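Local coordinates for peptidoglycan recognition protein 3 (Branchiostoma belcheri tsingtauense, PDB 4Z8I) that probably hydrolyses the N-acetylmuramoyl-L-alanine amide bond of peptidoglycan as a zinc amidase fused to a chitin-binding domain, at residues W72-T77 with N112-H117; N78-L83 with W144-A149; V132-N137 with K171-A176. One frame throughout, in Å; residues are numbered along the deposited sequence.

Overall arrangement
From the N terminus, helix 69-72 runs out into a long loop that serves two contacts in succession. Interaction 1 opens on residues 72-77 and closes on helix 103-120, looping out strand 87-94. Interaction 2 opens at 78-83, inside that span, and closes at 144-149, in the loop between strands 138-140 and 158-163; the two therefore cross, with centres about 15 Å apart. Interaction 3 begins at 132-137, after interaction 1 has closed but within the span of interaction 2, which it crosses in turn. It ties the hairpin between strands 130-132 and 138-140 to the start of helix 174-190, its centre about 25 Å from that of interaction 2.

Interaction 1 (W72-T77 with N112-H117); sequences WGSRAT and NIQNYH
Gln114 reaches from its helix into the loop at Ser74 and Arg75 and grips it with both ends of its amide. CG is anti to the backbone N (chi1 -177°) and the chain stays extended beyond it, carrying the amide to the loop. Gln114 NE2 donates to Ser74 OG at 3.0 Å, almost straight and in the amide plane. Gln114 OE1 receives the backbone N of Arg75 at 3.1 Å, the donor tilted modestly from the carbonyl plane. The pair of bonds fixes the flip of the amide, and Asp125 OD1 takes a further bond from NE2, which leaves this buried group well satisfied. Ser74 OG passes the chain of bonds on to Arg75 O at 2.9 Å. Trp72 flanks the same amide: its CH2 edge lies 3.5 Å from Gln114 NE2, ring and amide planes 52° apart, while one ring face carries Ser74 CB. Arg75 CG lies 3.6 Å from Gln114 OE1, and Thr77 CG2 makes a looser contact with NE2.

One residue on, Asn115 OD1 accepts from Arg75 NH1 at 2.9 Å, with the nitrogen well above the carbonyl plane. The arginine chain bends at chi3 (88°), which turns NE out of line with the stem. NH1 also forms a salt bridge with Asp119, one turn further along the helix, so the guanidinium is held from two sites.

The contact fastens the loop that follows helix 69-72 to the side of helix 103-120, in the zinc amidase domain of the peptidoglycan recognition family, where helices pack on a mixed central sheet. Trp72 spans from this side to the sheet: it packs on Ser107 and Val110 of helix 103-120, and its NE1 bonds to Glu140 O of strand 138-140.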
ATOM      1  N   TRP A  72       3.394  12.296 -11.610  1.00 46.88           N
ATOM      2  CA  TRP A  72       1.978  12.667 -11.628  1.00 35.64           C
ATOM      3  C   TRP A  72       1.761  14.169 -11.745  1.00 30.68           C
ATOM      4  O   TRP A  72       0.627  14.635 -11.801  1.00 51.96           O
ATOM      5  CB  TRP A  72       1.172  12.058 -10.463  1.00 37.29           C
ATOM      6  CG  TRP A  72       1.574  12.427  -9.051  1.00 37.98           C
ATOM      7  CD1 TRP A  72       2.294  11.659  -8.179  1.00 33.22           C
ATOM      8  CD2 TRP A  72       1.220  13.617  -8.331  1.00 28.90           C
ATOM      9  NE1 TRP A  72       2.429  12.305  -6.975  1.00 31.70           N
ATOM     10  CE2 TRP A  72       1.780  13.509  -7.042  1.00 38.33           C
ATOM     11  CE3 TRP A  72       0.498  14.768  -8.656  1.00 44.87           C
ATOM     12  CZ2 TRP A  72       1.639  14.509  -6.080  1.00 48.95           C
ATOM     13  CZ3 TRP A  72       0.357  15.758  -7.698  1.00 39.08           C
ATOM     14  CH2 TRP A  72       0.923  15.624  -6.428  1.00 20.24           C
ATOM     15  N   GLY A  73       2.856  14.920 -11.803  1.00 32.34           N
ATOM     16  CA  GLY A  73       2.781  16.343 -12.071  1.00 24.78           C
ATOM     17  C   GLY A  73       2.582  17.214 -10.851  1.00 38.32           C
ATOM     18  O   GLY A  73       1.858  18.209 -10.904  1.00 57.43           O
ATOM     19  N   SER A  74       3.229  16.846  -9.752  1.00 35.21           N
ATOM     20  CA  SER A  74       3.141  17.619  -8.521  1.00 33.93           C
ATOM     21  C   SER A  74       3.650  19.032  -8.728  1.00 45.11           C
ATOM     22  O   SER A  74       4.522  19.272  -9.565  1.00 55.90           O
ATOM     23  CB  SER A  74       3.951  16.946  -7.416  1.00 33.19           C
ATOM     24  OG  SER A  74       3.973  17.734  -6.240  1.00 41.44           O
ATOM     25  N   ARG A  75       3.092  19.970  -7.972  1.00 36.40           N
ATOM     26  CA  ARG A  75       3.580  21.336  -7.988  1.00 27.78           C
ATOM     27  C   ARG A  75       4.762  21.406  -7.035  1.00 43.64           C
ATOM     28  O   ARG A  75       4.983  20.487  -6.248  1.00 46.63           O
ATOM     29  CB  ARG A  75       2.486  22.315  -7.556  1.00 23.55           C
ATOM     30  CG  ARG A  75       2.187  22.306  -6.070  1.00 43.74           C
ATOM     31  CD  ARG A  75       1.508  23.598  -5.638  1.00 37.29           C
ATOM     32  NE  ARG A  75       0.057  23.538  -5.777  1.00 31.12           N
ATOM     33  CZ  ARG A  75      -0.763  24.536  -5.464  1.00 44.90           C
ATOM     34  NH1 ARG A  75      -2.071  24.394  -5.621  1.00 40.74           N
ATOM     35  NH2 ARG A  75      -0.276  25.679  -5.001  1.00 22.93           N
ATOM     36  N   ALA A  76       5.527  22.485  -7.111  1.00 45.82           N
ATOM     37  CA  ALA A  76       6.675  22.642  -6.231  1.00 45.33           C
ATOM     38  C   ALA A  76       6.235  22.732  -4.771  1.00 46.55           C
ATOM     39  O   ALA A  76       5.349  23.516  -4.428  1.00 62.38           O
ATOM     40  CB  ALA A  76       7.479  23.868  -6.624  1.00 33.73           C
ATOM     41  N   THR A  77       6.847  21.911  -3.922  1.00 36.43           N
ATOM     42  CA  THR A  77       6.629  21.982  -2.479  1.00 34.38           C
ATOM     43  C   THR A  77       7.967  22.072  -1.753  1.00 43.44           C
ATOM     44  O   THR A  77       9.024  21.907  -2.360  1.00 45.57           O
ATOM     45  CB  THR A  77       5.839  20.768  -1.950  1.00 44.69           C
ATOM     46  OG1 THR A  77       6.551  19.560  -2.244  1.00 44.80           O
ATOM     47  CG2 THR A  77       4.457  20.708  -2.583  1.00 45.91           C
ATOM     48  N   ASN A 112      -5.542  17.537  -8.471  1.00 32.79           N
ATOM     49  CA  ASN A 112      -6.711  18.214  -7.932  1.00 23.45           C
ATOM     50  C   ASN A 112      -6.725  18.193  -6.414  1.00 31.42           C
ATOM     51  O   ASN A 112      -6.963  19.220  -5.777  1.00 32.91           O
ATOM     52  CB  ASN A 112      -8.003  17.558  -8.431  1.00 21.96           C
ATOM     53  CG  ASN A 112      -8.245  17.735  -9.912  1.00 28.37           C
ATOM     54  OD1 ASN A 112      -9.040  16.992 -10.485  1.00 32.83           O
ATOM     55  ND2 ASN A 112      -7.606  18.713 -10.530  1.00 28.04           N
ATOM     56  N   ILE A 113      -6.481  17.018  -5.838  1.00 24.13           N
ATOM     57  CA  ILE A 113      -6.483  16.880  -4.387  1.00 30.10           C
ATOM     58  C   ILE A 113      -5.396  17.750  -3.752  1.00 29.20           C
ATOM     59  O   ILE A 113      -5.623  18.405  -2.729  1.00 32.25           O
ATOM     60  CB  ILE A 113      -6.344  15.407  -3.956  1.00 32.65           C
ATOM     61  CG1 ILE A 113      -7.583  14.620  -4.389  1.00 20.63           C
ATOM     62  CG2 ILE A 113      -6.164  15.298  -2.452  1.00 36.45           C
ATOM     63  CD1 ILE A 113      -7.580  13.169  -3.957  1.00 20.57           C
ATOM     64  N   GLN A 114      -4.228  17.775  -4.383  1.00 31.42           N
ATOM     65  CA  GLN A 114      -3.124  18.603  -3.916  1.00 39.53           C
ATOM     66  C   GLN A 114      -3.515  20.074  -3.961  1.00 28.01           C
ATOM     67  O   GLN A 114      -3.322  20.800  -2.989  1.00 20.63           O
ATOM     68  CB  GLN A 114      -1.869  18.364  -4.763  1.00 36.27           C
ATOM     69  CG  GLN A 114      -0.644  19.136  -4.283  1.00 27.75           C
ATOM     70  CD  GLN A 114       0.587  18.887  -5.138  1.00 35.66           C
ATOM     71  OE1 GLN A 114       0.578  19.126  -6.345  1.00 46.53           O
ATOM     72  NE2 GLN A 114       1.655  18.408  -4.511  1.00 28.07           N
ATOM     73  N   ASN A 115      -4.069  20.507  -5.090  1.00 30.05           N
ATOM     74  CA  ASN A 115      -4.505  21.890  -5.235  1.00 21.26           C
ATOM     75  C   ASN A 115      -5.557  22.274  -4.203  1.00 33.33           C
ATOM     76  O   ASN A 115      -5.572  23.398  -3.712  1.00 41.52           O
ATOM     77  CB  ASN A 115      -5.031  22.147  -6.650  1.00 26.02           C
ATOM     78  CG  ASN A 115      -3.937  22.094  -7.695  1.00 29.07           C
ATOM     79  OD1 ASN A 115      -2.747  22.146  -7.373  1.00 36.24           O
ATOM     80  ND2 ASN A 115      -4.335  22.008  -8.957  1.00 26.47           N
ATOM     81  N   TYR A 116      -6.433  21.334  -3.869  1.00 32.49           N
ATOM     82  CA  TYR A 116      -7.447  21.573  -2.851  1.00 27.15           C
ATOM     83  C   TYR A 116      -6.823  21.712  -1.466  1.00 33.97           C
ATOM     84  O   TYR A 116      -7.212  22.585  -0.691  1.00 38.89           O
ATOM     85  CB  TYR A 116      -8.497  20.456  -2.858  1.00 24.92           C
ATOM     86  CG  TYR A 116      -9.450  20.490  -1.683  1.00 33.98           C
ATOM     87  CD1 TYR A 116     -10.193  21.626  -1.396  1.00 31.80           C
ATOM     88  CD2 TYR A 116      -9.618  19.375  -0.873  1.00 45.36           C
ATOM     89  CE1 TYR A 116     -11.068  21.654  -0.329  1.00 30.63           C
ATOM     90  CE2 TYR A 116     -10.490  19.393   0.192  1.00 34.74           C
ATOM     91  CZ  TYR A 116     -11.212  20.534   0.460  1.00 37.67           C
ATOM     92  OH  TYR A 116     -12.082  20.558   1.525  1.00 53.26           O
ATOM     93  N   HIS A 117      -5.856  20.857  -1.155  1.00 37.65           N
ATOM     94  CA  HIS A 117      -5.206  20.904   0.153  1.00 44.01           C
ATOM     95  C   HIS A 117      -4.329  22.141   0.341  1.00 47.27           C
ATOM     96  O   HIS A 117      -4.301  22.732   1.420  1.00 50.52           O
ATOM     97  CB  HIS A 117      -4.383  19.637   0.394  1.00 34.35           C
ATOM     98  CG  HIS A 117      -5.211  18.436   0.721  1.00 32.12           C
ATOM     99  ND1 HIS A 117      -4.662  17.188   0.919  1.00 38.78           N
ATOM    100  CD2 HIS A 117      -6.546  18.292   0.889  1.00 29.10           C
ATOM    101  CE1 HIS A 117      -5.624  16.325   1.194  1.00 31.73           C
ATOM    102  NE2 HIS A 117      -6.777  16.970   1.182  1.00 36.64           N
TER

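Interaction 2 (N78-L83 with W144-A149); sequences NYNVFL and WDRRGA
Arg146 turns the edge of its guanidinium to two acceptors of the facing loop: NE, carried out by an extended chain (chi3 180°), donates to Tyr79 O at 2.8 Å, and NH2 to Asn80 OD1 at 3.0 Å. Tyr79 OH donates to Arg147 O at 2.9 Å from above the carbonyl plane, and that oxygen is shared with Arg142 NH1, whose guanidinium also makes a cation-pi contact with the Tyr79 ring.

Between these side chains the backbones meet in a single antiparallel bridge, Phe82 and Arg146 forming the non-hydrogen-bonded pair. Arg147 N donates to Val81 O on one flank and Leu83 N to Asp145 O (2.8 Å) on the other. The bridge links the loop before strand 87-94 to the loop between strands 138-140 and 158-163 of the amidase domain. The touching parts, 79-83 and 144-147, run 104° apart end to end, and no longer strand pairing develops.

Outward from the bridge, Phe82 CE1 sits 3.6 Å from Arg146 CZ, over the centre of one guanidinium face, the planes 68° apart. Val81 CG1 lies likewise over the Arg147 guanidinium, 3.6 Å from CZ. Leu83 packs with CG against Arg147 CA and with CD1 3.4 Å from Arg146 O.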
ATOM      1  N   ASN A  78       7.915  22.337  -0.453  1.00 50.11           N
ATOM      2  CA  ASN A  78       9.123  22.459   0.353  1.00 42.47           C
ATOM      3  C   ASN A  78       8.807  22.152   1.811  1.00 35.25           C
ATOM      4  O   ASN A  78       9.145  22.921   2.712  1.00 57.30           O
ATOM      5  CB  ASN A  78       9.711  23.864   0.213  1.00 43.56           C
ATOM      6  CG  ASN A  78      11.136  23.960   0.723  1.00 47.10           C
ATOM      7  OD1 ASN A  78      11.857  22.963   0.788  1.00 55.02           O
ATOM      8  ND2 ASN A  78      11.551  25.169   1.083  1.00 42.73           N
ATOM      9  N   TYR A  79       8.145  21.021   2.030  1.00 26.37           N
ATOM     10  CA  TYR A  79       7.713  20.619   3.365  1.00 25.93           C
ATOM     11  C   TYR A  79       8.649  19.559   3.921  1.00 36.20           C
ATOM     12  O   TYR A  79       8.767  18.467   3.365  1.00 49.54           O
ATOM     13  CB  TYR A  79       6.279  20.090   3.312  1.00 22.71           C
ATOM     14  CG  TYR A  79       5.765  19.545   4.620  1.00 37.59           C
ATOM     15  CD1 TYR A  79       5.271  20.391   5.601  1.00 29.41           C
ATOM     16  CD2 TYR A  79       5.758  18.179   4.868  1.00 39.67           C
ATOM     17  CE1 TYR A  79       4.794  19.896   6.795  1.00 32.59           C
ATOM     18  CE2 TYR A  79       5.285  17.675   6.059  1.00 42.05           C
ATOM     19  CZ  TYR A  79       4.801  18.537   7.017  1.00 37.59           C
ATOM     20  OH  TYR A  79       4.328  18.039   8.206  1.00 49.52           O
ATOM     21  N   ASN A  80       9.315  19.882   5.021  1.00 44.35           N
ATOM     22  CA  ASN A  80      10.337  18.994   5.553  1.00 45.26           C
ATOM     23  C   ASN A  80      10.187  18.692   7.044  1.00 51.65           C
ATOM     24  O   ASN A  80      11.170  18.696   7.788  1.00 43.62           O
ATOM     25  CB  ASN A  80      11.729  19.557   5.248  1.00 41.44           C
ATOM     26  CG  ASN A  80      11.925  19.854   3.771  1.00 41.24           C
ATOM     27  OD1 ASN A  80      12.161  18.949   2.967  1.00 49.26           O
ATOM     28  ND2 ASN A  80      11.828  21.128   3.408  1.00 42.19           N
ATOM     29  N   VAL A  81       8.957  18.427   7.475  1.00 49.71           N
ATOM     30  CA  VAL A  81       8.703  17.983   8.843  1.00 42.99           C
ATOM     31  C   VAL A  81       8.698  16.459   8.885  1.00 40.19           C
ATOM     32  O   VAL A  81       7.749  15.814   8.435  1.00 43.97           O
ATOM     33  CB  VAL A  81       7.378  18.543   9.381  1.00 40.56           C
ATOM     34  CG1 VAL A  81       7.092  17.997  10.768  1.00 25.19           C
ATOM     35  CG2 VAL A  81       7.435  20.057   9.414  1.00 25.54           C
ATOM     36  N   PHE A  82       9.767  15.887   9.429  1.00 45.96           N
ATOM     37  CA  PHE A  82      10.009  14.453   9.298  1.00 46.00           C
ATOM     38  C   PHE A  82       9.368  13.582  10.379  1.00 39.05           C
ATOM     39  O   PHE A  82       9.319  13.953  11.552  1.00 43.31           O
ATOM     40  CB  PHE A  82      11.510  14.173   9.199  1.00 24.91           C
ATOM     41  CG  PHE A  82      12.175  14.874   8.051  1.00 26.82           C
ATOM     42  CD1 PHE A  82      12.031  14.400   6.758  1.00 29.95           C
ATOM     43  CD2 PHE A  82      12.932  16.012   8.262  1.00 42.01           C
ATOM     44  CE1 PHE A  82      12.632  15.048   5.699  1.00 32.84           C
ATOM     45  CE2 PHE A  82      13.536  16.663   7.208  1.00 35.36           C
ATOM     46  CZ  PHE A  82      13.385  16.181   5.924  1.00 26.76           C
ATOM     47  N   LEU A  83       8.875  12.423   9.957  1.00 43.74           N
ATOM     48  CA  LEU A  83       8.323  11.431  10.867  1.00 37.81           C
ATOM     49  C   LEU A  83       9.436  10.711  11.605  1.00 39.36           C
ATOM     50  O   LEU A  83      10.506  10.473  11.045  1.00 34.93           O
ATOM     51  CB  LEU A  83       7.504  10.401  10.092  1.00 32.96           C
ATOM     52  CG  LEU A  83       6.073  10.780   9.733  1.00 43.15           C
ATOM     53  CD1 LEU A  83       5.483   9.766   8.775  1.00 41.78           C
ATOM     54  CD2 LEU A  83       5.239  10.871  10.995  1.00 31.92           C
ATOM     55  N   TRP A 144       7.355   8.443   2.761  1.00 30.93           N
ATOM     56  CA  TRP A 144       7.639   7.665   3.959  1.00 38.27           C
ATOM     57  C   TRP A 144       8.107   8.540   5.108  1.00 46.23           C
ATOM     58  O   TRP A 144       7.779   8.289   6.269  1.00 49.78           O
ATOM     59  CB  TRP A 144       8.745   6.644   3.674  1.00 31.32           C
ATOM     60  CG  TRP A 144       8.446   5.690   2.568  1.00 35.85           C
ATOM     61  CD1 TRP A 144       9.037   5.645   1.338  1.00 29.95           C
ATOM     62  CD2 TRP A 144       7.488   4.629   2.593  1.00 34.73           C
ATOM     63  NE1 TRP A 144       8.500   4.623   0.593  1.00 30.70           N
ATOM     64  CE2 TRP A 144       7.547   3.983   1.342  1.00 25.34           C
ATOM     65  CE3 TRP A 144       6.583   4.164   3.551  1.00 35.78           C
ATOM     66  CZ2 TRP A 144       6.733   2.896   1.026  1.00 34.84           C
ATOM     67  CZ3 TRP A 144       5.775   3.088   3.234  1.00 31.29           C
ATOM     68  CH2 TRP A 144       5.855   2.466   1.984  1.00 35.55           C
ATOM     69  N   ASP A 145       8.881   9.567   4.774  1.00 31.45           N
ATOM     70  CA  ASP A 145       9.711  10.248   5.758  1.00 28.43           C
ATOM     71  C   ASP A 145       9.123  11.537   6.325  1.00 33.95           C
ATOM     72  O   ASP A 145       9.643  12.074   7.301  1.00 47.71           O
ATOM     73  CB  ASP A 145      11.095  10.517   5.157  1.00 28.92           C
ATOM     74  CG  ASP A 145      11.757   9.254   4.642  1.00 55.65           C
ATOM     75  OD1 ASP A 145      11.438   8.163   5.157  1.00 62.30           O
ATOM     76  OD2 ASP A 145      12.596   9.349   3.719  1.00 74.11           O
ATOM     77  N   ARG A 146       8.044  12.029   5.726  1.00 28.25           N
ATOM     78  CA  ARG A 146       7.474  13.309   6.142  1.00 21.56           C
ATOM     79  C   ARG A 146       6.141  13.160   6.869  1.00 41.03           C
ATOM     80  O   ARG A 146       5.314  12.320   6.508  1.00 38.92           O
ATOM     81  CB  ARG A 146       7.341  14.250   4.938  1.00 21.41           C
ATOM     82  CG  ARG A 146       8.655  14.921   4.559  1.00 24.54           C
ATOM     83  CD  ARG A 146       8.698  15.374   3.103  1.00 34.24           C
ATOM     84  NE  ARG A 146       9.975  16.018   2.790  1.00 50.50           N
ATOM     85  CZ  ARG A 146      11.077  15.363   2.431  1.00 50.59           C
ATOM     86  NH1 ARG A 146      11.064  14.041   2.330  1.00 37.25           N
ATOM     87  NH2 ARG A 146      12.195  16.028   2.174  1.00 44.00           N
ATOM     88  N   ARG A 147       5.945  13.973   7.904  1.00 38.65           N
ATOM     89  CA  ARG A 147       4.696  13.963   8.658  1.00 38.99           C
ATOM     90  C   ARG A 147       3.526  14.384   7.781  1.00 41.76           C
ATOM     91  O   ARG A 147       3.585  15.407   7.104  1.00 47.39           O
ATOM     92  CB  ARG A 147       4.783  14.896   9.865  1.00 35.52           C
ATOM     93  CG  ARG A 147       3.475  15.000  10.638  1.00 52.60           C
ATOM     94  CD  ARG A 147       3.464  16.203  11.557  1.00 60.61           C
ATOM     95  NE  ARG A 147       4.517  16.129  12.563  1.00 64.76           N
ATOM     96  CZ  ARG A 147       4.790  17.100  13.427  1.00 59.20           C
ATOM     97  NH1 ARG A 147       4.085  18.223  13.404  1.00 56.33           N
ATOM     98  NH2 ARG A 147       5.768  16.953  14.310  1.00 57.74           N
ATOM     99  N   GLY A 148       2.456  13.597   7.802  1.00 35.49           N
ATOM    100  CA  GLY A 148       1.288  13.907   7.000  1.00 43.52           C
ATOM    101  C   GLY A 148       0.299  14.802   7.718  1.00 46.11           C
ATOM    102  O   GLY A 148       0.489  15.155   8.883  1.00 53.07           O
ATOM    103  N   ALA A 149      -0.758  15.176   7.006  1.00 43.85           N
ATOM    104  CA  ALA A 149      -1.856  15.934   7.588  1.00 31.20           C
ATOM    105  C   ALA A 149      -3.174  15.285   7.188  1.00 37.68           C
ATOM    106  O   ALA A 149      -3.943  15.844   6.405  1.00 55.15           O
ATOM    107  CB  ALA A 149      -1.805  17.377   7.126  1.00 29.08           C
TER

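Interaction 3 (V132-N137 with K171-A176); sequences VGNDGN and KPTASA
Asn134, Thr173 and Ala176 carry the contact between a hairpin tip and the first turn of a helix. Asn134 meets Thr173 twice. Its backbone O accepts from Thr173 OG1 at 3.0 Å, and its side-chain OD1 takes a weak bond from Thr173 N at 3.4 Å. The methyl CG2 of Thr173 lies 3.6 Å from Asn134 CG, while OD1 also touches the CA and CB of Pro172.

Thr173 is the N-cap of helix 174-190. Its OG1 stands between the backbone N and the carbonyl carbon (chi1 62°), from where it accepts from Ser175 OG at 2.9 Å and, weakly, from Ala176 N. One hydroxyl thus serves the cap and the hairpin together. An alanine here would probably leave Asn134 O without its hydroxyl donor, take the capping acceptor from Ala176 N and leave Ser175 OG to seek another partner.

Ala176 CB lies 3.6 Å from Val132 CG1 and 3.5 Å from Gly133 O; Phe163 of strand 158-163 touches the side chains of Ala176 and Val132.

The tip itself is a type I turn from Gly133 to Gly136 with a G1 bulge: Gly136 N returns to Gly133 O, and Gly133 N to Asn137 O. Gly136, at the positive phi (86°) that suits the bulge, brings its CA to 3.4 Å from Ser175 OG. Asp135 OD1 closes an Asx turn on Asn137 N, while OD2 bonds to Tyr139 OH.

The side chain of Pro172 is about 13 Å from the zinc ion, so the contact is packing away from the metal site. The polar grip is concentrated on a single residue, with the Val132-Ala176 apolar contact beside it, which is consistent with the hairpin tip and the start of helix 174-190 being positioned together.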
ATOM      1  N   VAL A 132      -3.949   5.941  -3.678  1.00 48.48           N
ATOM      2  CA  VAL A 132      -4.149   4.732  -4.463  1.00 43.07           C
ATOM      3  C   VAL A 132      -5.360   4.940  -5.354  1.00 34.01           C
ATOM      4  O   VAL A 132      -6.411   5.373  -4.880  1.00 41.93           O
ATOM      5  CB  VAL A 132      -4.384   3.501  -3.560  1.00 45.57           C
ATOM      6  CG1 VAL A 132      -4.809   2.307  -4.387  1.00 50.90           C
ATOM      7  CG2 VAL A 132      -3.128   3.169  -2.766  1.00 37.71           C
ATOM      8  N   GLY A 133      -5.207   4.660  -6.644  1.00 29.92           N
ATOM      9  CA  GLY A 133      -6.307   4.801  -7.580  1.00 23.70           C
ATOM     10  C   GLY A 133      -6.837   3.454  -8.028  1.00 43.55           C
ATOM     11  O   GLY A 133      -6.173   2.430  -7.862  1.00 49.27           O
ATOM     12  N   ASN A 134      -8.036   3.451  -8.604  1.00 45.52           N
ATOM     13  CA  ASN A 134      -8.632   2.224  -9.116  1.00 33.15           C
ATOM     14  C   ASN A 134      -7.866   1.686 -10.319  1.00 36.73           C
ATOM     15  O   ASN A 134      -8.143   0.586 -10.798  1.00 38.82           O
ATOM     16  CB  ASN A 134     -10.108   2.442  -9.467  1.00 44.57           C
ATOM     17  CG  ASN A 134     -11.031   2.241  -8.276  1.00 52.01           C
ATOM     18  OD1 ASN A 134     -10.579   2.029  -7.151  1.00 57.81           O
ATOM     19  ND2 ASN A 134     -12.335   2.307  -8.523  1.00 42.50           N
ATOM     20  N   ASP A 135      -6.900   2.469 -10.797  1.00 40.07           N
ATOM     21  CA  ASP A 135      -6.006   2.037 -11.866  1.00 35.42           C
ATOM     22  C   ASP A 135      -4.969   1.056 -11.330  1.00 47.99           C
ATOM     23  O   ASP A 135      -4.171   0.503 -12.088  1.00 47.85           O
ATOM     24  CB  ASP A 135      -5.308   3.238 -12.507  1.00 35.15           C
ATOM     25  CG  ASP A 135      -4.358   3.943 -11.550  1.00 53.84           C
ATOM     26  OD1 ASP A 135      -4.598   3.895 -10.325  1.00 56.04           O
ATOM     27  OD2 ASP A 135      -3.374   4.552 -12.027  1.00 48.10           O
ATOM     28  N   GLY A 136      -4.978   0.853 -10.016  1.00 48.80           N
ATOM     29  CA  GLY A 136      -4.099  -0.113  -9.388  1.00 48.43           C
ATOM     30  C   GLY A 136      -2.732   0.449  -9.053  1.00 45.77           C
ATOM     31  O   GLY A 136      -1.847  -0.282  -8.612  1.00 59.68           O
ATOM     32  N   ASN A 137      -2.557   1.749  -9.258  1.00 48.06           N
ATOM     33  CA  ASN A 137      -1.276   2.391  -8.986  1.00 34.26           C
ATOM     34  C   ASN A 137      -1.213   3.076  -7.624  1.00 32.55           C
ATOM     35  O   ASN A 137      -2.242   3.438  -7.049  1.00 36.83           O
ATOM     36  CB  ASN A 137      -0.939   3.400 -10.085  1.00 39.01           C
ATOM     37  CG  ASN A 137      -0.506   2.733 -11.375  1.00 52.95           C
ATOM     38  OD1 ASN A 137       0.332   1.828 -11.372  1.00 44.96           O
ATOM     39  ND2 ASN A 137      -1.078   3.178 -12.491  1.00 46.08           N
ATOM     40  N   LYS A 171     -16.697  -0.635  -3.311  1.00 67.12           N
ATOM     41  CA  LYS A 171     -15.367  -1.045  -2.876  1.00 52.85           C
ATOM     42  C   LYS A 171     -14.396  -0.745  -4.007  1.00 40.48           C
ATOM     43  O   LYS A 171     -14.768  -0.820  -5.176  1.00 57.01           O
ATOM     44  CB  LYS A 171     -15.337  -2.534  -2.517  1.00 60.75           C
ATOM     45  CG  LYS A 171     -16.244  -2.900  -1.351  1.00 71.76           C
ATOM     46  CD  LYS A 171     -16.241  -4.392  -1.051  1.00 71.14           C
ATOM     47  CE  LYS A 171     -14.909  -4.853  -0.488  1.00 71.34           C
ATOM     48  NZ  LYS A 171     -14.934  -6.301  -0.123  1.00 75.83           N
ATOM     49  N   PRO A 172     -13.152  -0.382  -3.665  1.00 39.45           N
ATOM     50  CA  PRO A 172     -12.141  -0.126  -4.697  1.00 33.06           C
ATOM     51  C   PRO A 172     -11.876  -1.380  -5.524  1.00 36.59           C
ATOM     52  O   PRO A 172     -12.286  -2.471  -5.128  1.00 33.38           O
ATOM     53  CB  PRO A 172     -10.895   0.231  -3.880  1.00 50.75           C
ATOM     54  CG  PRO A 172     -11.421   0.697  -2.558  1.00 46.63           C
ATOM     55  CD  PRO A 172     -12.641  -0.131  -2.307  1.00 44.03           C
ATOM     56  N   THR A 173     -11.208  -1.226  -6.661  1.00 41.37           N
ATOM     57  CA  THR A 173     -10.847  -2.376  -7.482  1.00 30.97           C
ATOM     58  C   THR A 173      -9.855  -3.252  -6.721  1.00 37.57           C
ATOM     59  O   THR A 173      -9.123  -2.766  -5.859  1.00 37.38           O
ATOM     60  CB  THR A 173     -10.238  -1.939  -8.829  1.00 34.84           C
ATOM     61  OG1 THR A 173      -9.035  -1.194  -8.598  1.00 41.79           O
ATOM     62  CG2 THR A 173     -11.219  -1.069  -9.595  1.00 28.84           C
ATOM     63  N   ALA A 174      -9.839  -4.545  -7.031  1.00 40.53           N
ATOM     64  CA  ALA A 174      -8.939  -5.473  -6.357  1.00 31.51           C
ATOM     65  C   ALA A 174      -7.490  -5.036  -6.525  1.00 38.28           C
ATOM     66  O   ALA A 174      -6.659  -5.258  -5.644  1.00 57.09           O
ATOM     67  CB  ALA A 174      -9.137  -6.882  -6.886  1.00 39.63           C
ATOM     68  N   SER A 175      -7.197  -4.402  -7.657  1.00 31.25           N
ATOM     69  CA  SER A 175      -5.851  -3.900  -7.923  1.00 48.24           C
ATOM     70  C   SER A 175      -5.467  -2.773  -6.967  1.00 42.76           C
ATOM     71  O   SER A 175      -4.307  -2.649  -6.577  1.00 52.53           O
ATOM     72  CB  SER A 175      -5.723  -3.435  -9.375  1.00 26.71           C
ATOM     73  OG  SER A 175      -6.644  -2.402  -9.664  1.00 65.39           O
ATOM     74  N   ALA A 176      -6.445  -1.955  -6.591  1.00 38.43           N
ATOM     75  CA  ALA A 176      -6.207  -0.874  -5.638  1.00 42.32           C
ATOM     76  C   ALA A 176      -5.870  -1.434  -4.257  1.00 30.95           C
ATOM     77  O   ALA A 176      -4.904  -1.004  -3.617  1.00 34.64           O
ATOM     78  CB  ALA A 176      -7.416   0.045  -5.569  1.00 24.16           C
TER